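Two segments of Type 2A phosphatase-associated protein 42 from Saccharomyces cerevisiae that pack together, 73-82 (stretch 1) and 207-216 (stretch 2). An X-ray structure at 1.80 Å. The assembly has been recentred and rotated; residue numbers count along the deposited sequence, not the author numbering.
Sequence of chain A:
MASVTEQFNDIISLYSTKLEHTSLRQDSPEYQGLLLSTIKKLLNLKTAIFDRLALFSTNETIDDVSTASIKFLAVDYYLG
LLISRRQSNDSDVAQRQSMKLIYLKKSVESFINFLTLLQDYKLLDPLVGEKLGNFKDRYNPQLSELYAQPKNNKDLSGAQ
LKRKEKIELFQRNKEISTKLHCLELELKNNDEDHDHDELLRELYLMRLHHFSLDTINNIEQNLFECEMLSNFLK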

# COMPACT_ATOMS: atom_id res chain seq x y z
N LEU A 73 16.56 13.86 -24.30
CA LEU A 73 15.18 13.45 -24.25
C LEU A 73 14.95 12.90 -22.80
O LEU A 73 13.82 12.79 -22.33
N ALA A 74 16.01 12.53 -22.13
CA ALA A 74 15.88 12.06 -20.67
C ALA A 74 15.87 13.13 -19.54
O ALA A 74 15.81 12.78 -18.33
N VAL A 75 15.91 14.40 -19.89
CA VAL A 75 15.91 15.44 -18.89
C VAL A 75 14.66 15.29 -17.95
O VAL A 75 14.81 15.30 -16.80
N ASP A 76 13.47 15.09 -18.47
CA ASP A 76 12.33 14.89 -17.60
C ASP A 76 12.41 13.62 -16.76
O ASP A 76 11.87 13.61 -15.63
N TYR A 77 13.06 12.55 -17.27
CA TYR A 77 13.25 11.37 -16.52
C TYR A 77 14.07 11.70 -15.24
O TYR A 77 13.70 11.31 -14.14
N TYR A 78 15.17 12.43 -15.44
CA TYR A 78 16.07 12.71 -14.38
C TYR A 78 15.38 13.71 -13.35
O TYR A 78 15.63 13.61 -12.19
N LEU A 79 14.56 14.62 -13.83
CA LEU A 79 13.80 15.49 -12.97
C LEU A 79 12.84 14.62 -12.12
O LEU A 79 12.75 14.81 -10.94
N GLY A 80 12.17 13.67 -12.75
CA GLY A 80 11.37 12.65 -12.03
C GLY A 80 12.07 12.01 -10.87
O GLY A 80 11.55 12.00 -9.76
N LEU A 81 13.24 11.49 -11.13
CA LEU A 81 14.05 10.82 -10.17
C LEU A 81 14.53 11.77 -9.02
O LEU A 81 14.52 11.40 -7.83
N LEU A 82 14.94 12.97 -9.38
CA LEU A 82 15.45 13.89 -8.37
C LEU A 82 14.36 14.44 -7.49
O LEU A 82 14.54 14.47 -6.30
N ARG A 207 19.29 3.24 -23.85
CA ARG A 207 19.25 3.82 -22.55
C ARG A 207 17.83 4.46 -22.32
O ARG A 207 17.16 4.20 -21.32
N LEU A 208 17.32 5.21 -23.30
CA LEU A 208 15.98 5.77 -23.16
C LEU A 208 14.95 4.64 -22.96
O LEU A 208 14.03 4.76 -22.19
N HIS A 209 15.14 3.55 -23.70
CA HIS A 209 14.25 2.42 -23.64
C HIS A 209 14.17 1.92 -22.17
O HIS A 209 13.10 1.71 -21.71
N HIS A 210 15.30 1.81 -21.48
CA HIS A 210 15.40 1.22 -20.18
C HIS A 210 14.73 2.23 -19.25
O HIS A 210 13.92 1.84 -18.46
N PHE A 211 15.03 3.52 -19.46
CA PHE A 211 14.37 4.59 -18.71
C PHE A 211 12.83 4.57 -18.74
O PHE A 211 12.18 4.75 -17.69
N SER A 212 12.24 4.34 -19.90
CA SER A 212 10.82 4.31 -20.03
C SER A 212 10.22 3.13 -19.23
O SER A 212 9.18 3.30 -18.62
N LEU A 213 10.89 1.99 -19.21
CA LEU A 213 10.42 0.87 -18.43
C LEU A 213 10.60 1.20 -16.90
O LEU A 213 9.66 1.06 -16.20
N ASP A 214 11.77 1.66 -16.47
CA ASP A 214 12.03 2.06 -15.11
C ASP A 214 10.97 3.01 -14.63
O ASP A 214 10.50 2.85 -13.54
N THR A 215 10.59 3.96 -15.46
CA THR A 215 9.57 5.00 -15.19
C THR A 215 8.25 4.41 -14.70
O THR A 215 7.66 4.90 -13.75
N ILE A 216 7.79 3.33 -15.33
CA ILE A 216 6.55 2.76 -14.89
C ILE A 216 6.66 2.36 -13.39
O ILE A 216 5.77 2.66 -12.67

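The centre of the contact is a pair of aromatic rings, Tyr77 from the first stretch and Phe211 from the second. Their CA atoms lie 7.2 Å apart, one of the two points of closest backbone register, and both CA-to-CB bonds point toward the opposing segment. Tyr77 takes chi1 t (170°) with chi2 at 73°, which extends its ring across the gap; Phe211 takes chi1 m (-61°) with chi2 at -17°. The result is an offset stack: the ring centroids are 4.3 Å apart, the planes differ by 14°, and Tyr77 CE2 approaches Phe211 CD1 to 3.4 Å. The offset also places Phe211 CB over the Tyr77 face, 3.8 Å from the ring centroid and 1° off the ring normal, a CH-pi arrangement. Together these two residues have the largest areas covered by the opposing stretch, 101 Å² for Tyr77 and 77 Å² for Phe211, within 379 Å² buried overall.

Tyr78 meets the same Phe211 ring differently. Its CA-to-CB bond points sideways, but with chi1 m (-86°) the end of the side chain comes nearer, so that Tyr78 OH lies 3.5 Å from Phe211 CZ. The planes are at 83° and the centroids 5.7 Å apart, an oblique relation.

Toward the N-terminal ends of both stretches the packing becomes aliphatic. Ala74 points toward the second stretch, and its short side chain leaves CB 3.7 Å from Leu208 CD2 and 4.0 Å from Phe211 CD2. Leu208 starts sideways, yet its m,t rotamer carries both methyls to the contact: besides CD2 against Ala74, Leu208 CD1 lies 3.8 Å from Leu73 CD1. Leu73, also m,t, points toward the second stretch.

The polar edge is reached at the far end of the Tyr77 ring. Asp214, pointing toward the first stretch with chi1 t (-170°), accepts a hydrogen bond from Tyr77 OH to Asp214 OD2 at 2.5 Å, a very short distance. That carboxylate oxygen lies near the plane of the tyrosine ring, and it is also hydrogen-bonded to a residue just beyond one of the stretches. Leu81 (m,t) borders this site, with Leu81 CD2 4.3 Å from Asp214 OD2.

Thr215 (chi1 m) also lies at the ring edge, with Thr215 OG1 3.3 Å from Tyr77 CD1. Its hydroxyl donates within its own helix, from Thr215 OG1 to Phe211 O at 2.7 Å, leaving the tyrosine approach a packing contact.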

# COMPACT_ATOMS: atom_id res chain seq x y z
CB LEU A 73 14.96 12.33 -25.27
CG LEU A 73 14.87 12.72 -26.77
CD1 LEU A 73 14.74 11.51 -27.69
CD2 LEU A 73 13.72 13.69 -27.04
CB ALA A 74 16.83 11.05 -20.37
CB VAL A 75 15.99 16.87 -19.41
CG1 VAL A 75 17.16 17.06 -20.39
CG2 VAL A 75 14.73 17.35 -20.00
CB ASP A 76 11.06 14.91 -18.39
CG ASP A 76 10.81 16.24 -19.04
OD1 ASP A 76 10.89 17.24 -18.31
OD2 ASP A 76 10.55 16.25 -20.26
CB TYR A 77 13.91 10.25 -17.30
CG TYR A 77 14.36 9.03 -16.53
CD1 TYR A 77 13.43 8.06 -16.02
CD2 TYR A 77 15.71 8.78 -16.33
CE1 TYR A 77 13.88 6.94 -15.34
CE2 TYR A 77 16.11 7.66 -15.68
CZ TYR A 77 15.14 6.75 -15.18
OH TYR A 77 15.56 5.67 -14.54
CB TYR A 78 17.40 13.25 -14.96
CG TYR A 78 18.32 12.12 -15.33
CD1 TYR A 78 18.52 11.76 -16.63
CD2 TYR A 78 18.93 11.37 -14.34
CE1 TYR A 78 19.33 10.74 -16.95
CE2 TYR A 78 19.74 10.30 -14.65
CZ TYR A 78 19.93 10.00 -15.97
OH TYR A 78 20.75 8.96 -16.31
CB LEU A 79 13.06 16.57 -13.76
CG LEU A 79 13.79 17.83 -14.34
CD1 LEU A 79 12.80 18.59 -15.07
CD2 LEU A 79 14.41 18.70 -13.30
CB LEU A 81 15.22 10.20 -10.85
CG LEU A 81 15.05 9.04 -11.79
CD1 LEU A 81 16.40 8.72 -12.31
CD2 LEU A 81 14.42 7.84 -11.04
CB LEU A 82 16.21 15.06 -9.04
CG LEU A 82 17.43 14.64 -9.86
CD1 LEU A 82 17.75 15.79 -10.81
CD2 LEU A 82 18.57 14.42 -9.05
CB ARG A 207 20.46 4.72 -22.37
CG ARG A 207 20.53 5.48 -21.09
CD ARG A 207 21.91 6.08 -20.96
NE ARG A 207 22.90 5.03 -20.76
CZ ARG A 207 24.17 5.10 -21.12
NH1 ARG A 207 24.67 6.17 -21.73
NH2 ARG A 207 24.96 4.06 -20.87
CB LEU A 208 15.61 6.65 -24.38
CG LEU A 208 16.48 7.90 -24.41
CD1 LEU A 208 16.17 8.65 -25.73
CD2 LEU A 208 16.30 8.84 -23.28
CB HIS A 209 14.72 1.32 -24.59
CG HIS A 209 13.67 0.32 -24.92
ND1 HIS A 209 13.74 -0.49 -26.04
CD2 HIS A 209 12.50 0.04 -24.32
CE1 HIS A 209 12.67 -1.27 -26.06
NE2 HIS A 209 11.90 -0.96 -25.04
CB HIS A 210 16.85 0.97 -19.82
CG HIS A 210 17.11 0.80 -18.37
ND1 HIS A 210 17.85 1.70 -17.63
CD2 HIS A 210 16.68 -0.14 -17.50
CE1 HIS A 210 17.87 1.32 -16.37
NE2 HIS A 210 17.17 0.21 -16.26
CB PHE A 211 14.93 5.94 -19.09
CG PHE A 211 16.38 6.09 -18.80
CD1 PHE A 211 17.04 5.26 -17.96
CD2 PHE A 211 17.08 7.20 -19.36
CE1 PHE A 211 18.41 5.45 -17.67
CE2 PHE A 211 18.41 7.40 -19.09
CZ PHE A 211 19.09 6.54 -18.25
CB SER A 212 10.40 4.25 -21.51
OG SER A 212 10.56 2.95 -21.99
CB LEU A 213 11.10 -0.40 -18.85
CG LEU A 213 10.61 -0.80 -20.27
CD1 LEU A 213 11.66 -1.61 -20.92
CD2 LEU A 213 9.30 -1.62 -20.21
CB ASP A 214 13.41 2.77 -15.00
CG ASP A 214 13.83 3.00 -13.52
OD1 ASP A 214 13.80 2.01 -12.74
OD2 ASP A 214 14.20 4.14 -13.15
CB THR A 215 9.36 5.93 -16.44
OG1 THR A 215 10.55 6.65 -16.61
CG2 THR A 215 8.24 6.94 -16.30
CB ILE A 216 6.08 1.58 -15.78
CG1 ILE A 216 5.72 2.06 -17.20
CG2 ILE A 216 4.91 0.83 -15.11
CD1 ILE A 216 4.73 3.15 -17.32